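Intimin (Escherichia coli O127:H6 str. E2348/69, PDB 6TQD) mediates intimate attachment of the bacterium to host cells, its extracellular passenger including Ig-like domains that hold an extended arrangement. Local coordinates at residues A[105-117]-A[186-199]. Numbering follows the deposited sequence.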
loop_
_atom_site.group_PDB
_atom_site.type_symbol
_atom_site.label_atom_id
_atom_site.label_comp_id
_atom_site.label_asym_id
_atom_site.label_seq_id
_atom_site.Cartn_x
_atom_site.Cartn_y
_atom_site.Cartn_z
ATOM N N GLN A 105 -3.595 3.444 5.942
ATOM C CA GLN A 105 -2.239 3.746 5.511
ATOM C C GLN A 105 -2.176 5.142 4.909
ATOM O O GLN A 105 -3.194 5.726 4.533
ATOM C CB GLN A 105 -1.770 2.681 4.503
ATOM C CG GLN A 105 -1.650 1.271 5.127
ATOM C CD GLN A 105 -1.632 0.131 4.120
ATOM O OE1 GLN A 105 -1.765 0.329 2.910
ATOM N NE2 GLN A 105 -1.463 -1.089 4.625
ATOM N N VAL A 106 -0.956 5.665 4.796
ATOM C CA VAL A 106 -0.717 7.051 4.400
ATOM C C VAL A 106 0.153 7.085 3.154
ATOM O O VAL A 106 1.249 6.511 3.132
ATOM C CB VAL A 106 -0.067 7.853 5.545
ATOM C CG1 VAL A 106 0.219 9.278 5.109
ATOM C CG2 VAL A 106 -0.971 7.839 6.788
ATOM N N VAL A 107 -0.333 7.778 2.114
ATOM C CA VAL A 107 0.428 7.906 0.886
ATOM C C VAL A 107 1.757 8.609 1.139
ATOM O O VAL A 107 1.828 9.621 1.851
ATOM C CB VAL A 107 -0.399 8.654 -0.179
ATOM C CG1 VAL A 107 0.461 8.981 -1.379
ATOM C CG2 VAL A 107 -1.606 7.818 -0.576
ATOM N N ASP A 108 2.817 8.084 0.531
ATOM C CA ASP A 108 4.170 8.614 0.549
ATOM C C ASP A 108 4.863 8.432 1.895
ATOM O O ASP A 108 6.009 8.878 2.057
ATOM C CB ASP A 108 4.260 10.101 0.162
ATOM C CG ASP A 108 3.834 10.363 -1.274
ATOM O OD1 ASP A 108 3.280 11.457 -1.540
ATOM O OD2 ASP A 108 4.042 9.483 -2.137
ATOM N N GLN A 109 4.227 7.774 2.855
ATOM C CA GLN A 109 4.812 7.601 4.178
ATOM C C GLN A 109 5.603 6.298 4.222
ATOM O O GLN A 109 5.203 5.300 3.620
ATOM C CB GLN A 109 3.701 7.548 5.219
ATOM C CG GLN A 109 4.186 7.339 6.647
ATOM C CD GLN A 109 3.037 7.118 7.602
ATOM O OE1 GLN A 109 2.573 8.040 8.258
ATOM N NE2 GLN A 109 2.551 5.899 7.645
ATOM N N VAL A 110 6.742 6.323 4.916
ATOM C CA VAL A 110 7.467 5.098 5.263
ATOM C C VAL A 110 6.804 4.572 6.537
ATOM O O VAL A 110 7.029 5.107 7.621
ATOM C CB VAL A 110 8.959 5.351 5.455
ATOM C CG1 VAL A 110 9.656 4.082 5.913
ATOM C CG2 VAL A 110 9.579 5.882 4.159
ATOM N N GLY A 111 5.974 3.539 6.406
ATOM C CA GLY A 111 5.139 3.111 7.508
ATOM C C GLY A 111 4.992 1.601 7.568
ATOM O O GLY A 111 5.184 0.889 6.582
ATOM N N VAL A 112 4.637 1.127 8.759
ATOM C CA VAL A 112 4.336 -0.290 8.963
ATOM C C VAL A 112 2.999 -0.597 8.303
ATOM O O VAL A 112 1.969 0.007 8.634
ATOM C CB VAL A 112 4.283 -0.627 10.456
ATOM C CG1 VAL A 112 3.932 -2.111 10.657
ATOM C CG2 VAL A 112 5.594 -0.294 11.136
ATOM N N THR A 113 2.999 -1.538 7.366
ATOM C CA THR A 113 1.758 -1.918 6.700
ATOM C C THR A 113 1.136 -3.190 7.255
ATOM O O THR A 113 -0.065 -3.405 7.071
ATOM C CB THR A 113 1.986 -2.113 5.194
ATOM O OG1 THR A 113 3.002 -3.105 4.987
ATOM C CG2 THR A 113 2.420 -0.816 4.540
ATOM N N ASP A 114 1.925 -4.041 7.895
ATOM C CA ASP A 114 1.449 -5.316 8.406
ATOM C C ASP A 114 2.245 -5.621 9.665
ATOM O O ASP A 114 3.446 -5.335 9.729
ATOM C CB ASP A 114 1.679 -6.438 7.392
ATOM C CG ASP A 114 0.981 -6.185 6.074
ATOM O OD1 ASP A 114 -0.218 -6.509 5.957
ATOM O OD2 ASP A 114 1.641 -5.660 5.152
ATOM N N PHE A 115 1.583 -6.209 10.662
ATOM C CA PHE A 115 2.264 -6.613 11.891
ATOM C C PHE A 115 1.528 -7.856 12.387
ATOM O O PHE A 115 0.412 -7.752 12.909
ATOM C CB PHE A 115 2.254 -5.498 12.928
ATOM C CG PHE A 115 3.141 -5.756 14.115
ATOM C CD1 PHE A 115 4.421 -6.265 13.941
ATOM C CD2 PHE A 115 2.715 -5.457 15.398
ATOM C CE1 PHE A 115 5.246 -6.488 15.026
ATOM C CE2 PHE A 115 3.535 -5.684 16.487
ATOM C CZ PHE A 115 4.806 -6.198 16.298
ATOM N N THR A 116 2.151 -9.016 12.200
ATOM C CA THR A 116 1.494 -10.294 12.418
ATOM C C THR A 116 2.370 -11.191 13.280
ATOM O O THR A 116 3.596 -11.051 13.320
ATOM C CB THR A 116 1.223 -11.012 11.086
ATOM O OG1 THR A 116 2.453 -11.211 10.378
ATOM C CG2 THR A 116 0.291 -10.181 10.218
ATOM N N ALA A 117 1.718 -12.117 13.963
ATOM C CA ALA A 117 2.384 -13.097 14.809
ATOM C C ALA A 117 2.325 -14.482 14.175
ATOM O O ALA A 117 1.399 -14.801 13.420
ATOM C CB ALA A 117 1.728 -13.134 16.188
ATOM N N VAL A 186 0.426 -6.233 20.912
ATOM C CA VAL A 186 1.713 -5.612 20.644
ATOM C C VAL A 186 1.550 -4.698 19.439
ATOM O O VAL A 186 0.745 -4.974 18.546
ATOM C CB VAL A 186 2.794 -6.671 20.353
ATOM C CG1 VAL A 186 4.135 -6.015 20.165
ATOM C CG2 VAL A 186 2.846 -7.703 21.482
ATOM N N SER A 187 2.313 -3.598 19.422
ATOM C CA SER A 187 2.260 -2.638 18.326
ATOM C C SER A 187 3.647 -2.418 17.739
ATOM O O SER A 187 4.675 -2.661 18.381
ATOM C CB SER A 187 1.715 -1.289 18.808
ATOM O OG SER A 187 2.667 -0.639 19.630
ATOM N N ALA A 188 3.649 -1.927 16.493
ATOM C CA ALA A 188 4.856 -1.602 15.746
ATOM C C ALA A 188 4.708 -0.214 15.124
ATOM O O ALA A 188 3.635 0.140 14.640
ATOM C CB ALA A 188 5.066 -2.630 14.615
ATOM N N LYS A 189 5.799 0.546 15.117
ATOM C CA LYS A 189 5.744 1.912 14.612
ATOM C C LYS A 189 7.080 2.322 14.016
ATOM O O LYS A 189 8.146 1.921 14.490
ATOM C CB LYS A 189 5.356 2.881 15.740
ATOM C CG LYS A 189 5.043 4.308 15.279
ATOM C CD LYS A 189 4.716 5.232 16.441
ATOM C CE LYS A 189 4.501 6.673 15.993
ATOM N NZ LYS A 189 5.746 7.320 15.474
ATOM N N THR A 190 7.011 3.135 12.959
ATOM C CA THR A 190 8.173 3.813 12.406
ATOM C C THR A 190 8.058 5.312 12.662
ATOM O O THR A 190 6.984 5.843 12.991
ATOM C CB THR A 190 8.305 3.553 10.901
ATOM O OG1 THR A 190 7.113 4.004 10.252
ATOM C CG2 THR A 190 8.537 2.084 10.623
ATOM N N ALA A 191 9.181 6.007 12.465
ATOM C CA ALA A 191 9.292 7.406 12.883
ATOM C C ALA A 191 8.241 8.308 12.232
ATOM O O ALA A 191 7.712 9.208 12.894
ATOM C CB ALA A 191 10.697 7.934 12.563
ATOM N N GLU A 192 7.937 8.092 10.946
ATOM C CA GLU A 192 7.019 8.986 10.240
ATOM C C GLU A 192 5.552 8.762 10.610
ATOM O O GLU A 192 4.723 9.650 10.370
ATOM C CB GLU A 192 7.179 8.852 8.720
ATOM C CG GLU A 192 8.493 9.366 8.163
ATOM C CD GLU A 192 8.602 9.220 6.646
ATOM O OE1 GLU A 192 7.605 8.861 5.976
ATOM O OE2 GLU A 192 9.710 9.447 6.111
ATOM N N MET A 193 5.198 7.597 11.153
ATOM C CA MET A 193 3.803 7.302 11.445
ATOM C C MET A 193 3.287 8.186 12.572
ATOM O O MET A 193 4.035 8.590 13.471
ATOM C CB MET A 193 3.650 5.839 11.865
ATOM C CG MET A 193 3.910 4.863 10.748
ATOM S SD MET A 193 3.992 3.173 11.284
ATOM C CE MET A 193 2.315 2.754 11.672
ATOM N N THR A 194 1.987 8.487 12.517
ATOM C CA THR A 194 1.355 9.315 13.543
ATOM C C THR A 194 1.011 8.510 14.791
ATOM O O THR A 194 0.905 9.087 15.881
ATOM C CB THR A 194 0.125 10.033 12.978
ATOM O OG1 THR A 194 -0.840 9.079 12.515
ATOM C CG2 THR A 194 0.523 10.939 11.809
ATOM N N SER A 195 0.788 7.205 14.639
ATOM C CA SER A 195 0.505 6.301 15.742
ATOM C C SER A 195 0.924 4.902 15.317
ATOM O O SER A 195 1.128 4.627 14.136
ATOM C CB SER A 195 -0.980 6.334 16.116
ATOM O OG SER A 195 -1.782 5.904 15.032
ATOM N N ALA A 196 1.078 4.021 16.300
ATOM C CA ALA A 196 1.541 2.669 16.028
ATOM C C ALA A 196 0.424 1.812 15.432
ATOM O O ALA A 196 -0.762 2.116 15.564
ATOM C CB ALA A 196 2.063 2.008 17.315
ATOM N N LEU A 197 0.826 0.737 14.734
ATOM C CA LEU A 197 -0.089 -0.268 14.217
ATOM C C LEU A 197 -0.145 -1.437 15.202
ATOM O O LEU A 197 0.881 -2.063 15.476
ATOM C CB LEU A 197 0.392 -0.784 12.855
ATOM C CG LEU A 197 -0.468 -1.895 12.239
ATOM C CD1 LEU A 197 -1.877 -1.366 11.938
ATOM C CD2 LEU A 197 0.169 -2.464 10.972
ATOM N N ASN A 198 -1.344 -1.739 15.707
ATOM C CA ASN A 198 -1.523 -2.858 16.629
ATOM C C ASN A 198 -1.670 -4.173 15.873
ATOM O O ASN A 198 -2.434 -4.262 14.908
ATOM C CB ASN A 198 -2.790 -2.669 17.466
ATOM C CG ASN A 198 -2.665 -1.564 18.489
ATOM O OD1 ASN A 198 -1.608 -0.966 18.651
ATOM N ND2 ASN A 198 -3.756 -1.287 19.186
ATOM N N ALA A 199 -0.964 -5.197 16.330
ATOM C CA ALA A 199 -1.230 -6.548 15.874
ATOM C C ALA A 199 -2.531 -7.064 16.500
ATOM O O ALA A 199 -3.028 -6.528 17.490
ATOM C CB ALA A 199 -0.107 -7.486 16.313
HETATM O O HOH W 1 8.658 9.503 3.249
HETATM O O HOH W 2 0.480 7.175 10.413
#
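Phe115 lies with one ring face over the methyl of Ala188. Ala188 CB sits 3.6 Å from the centroid of the Phe115 ring, 6° off its normal, a CH-pi contact. With CG anti to the backbone N (chi1 -170°), the Phe115 ring reaches across to strand 186-189. The ring edge meets the backbone at Val186, and Phe115 CE2 touches Val186 CG1 at 3.7 Å. Ala199 CB comes up obliquely to the ring. Val112 turns its two methyls to different partners: Val112 CG1 meets Leu197 CD2 at 3.8 Å, while CG2 rests against Thr190 CG2 and Met193 SD. Phe115 and Val112 on strand 111-117 thus meet Ala188 and Leu197 of the facing sheet in a bacterial Ig-like beta sandwich. Tyr132 on strand 130-138 also meets the Phe115 ring, and Phe150 packs on Ala188. Towards one end, the type I turn from Thr190 to Met193 bonds to the backbone of 105-117. Val110 N donates almost straight to Glu192 OE1 (2.9 Å, 171°), from above the carboxylate plane. Val112 N makes a weak bond to Met193 SD at 3.3 Å. The side chains of Gln109 and Glu192 run antiparallel, with Gln109 CG beside Glu192 OE1 at 3.8 Å. The Gln109 amide lies across the Met193 side chain, NE2 against CG. A water links Gln109 OE1 to Thr194 N.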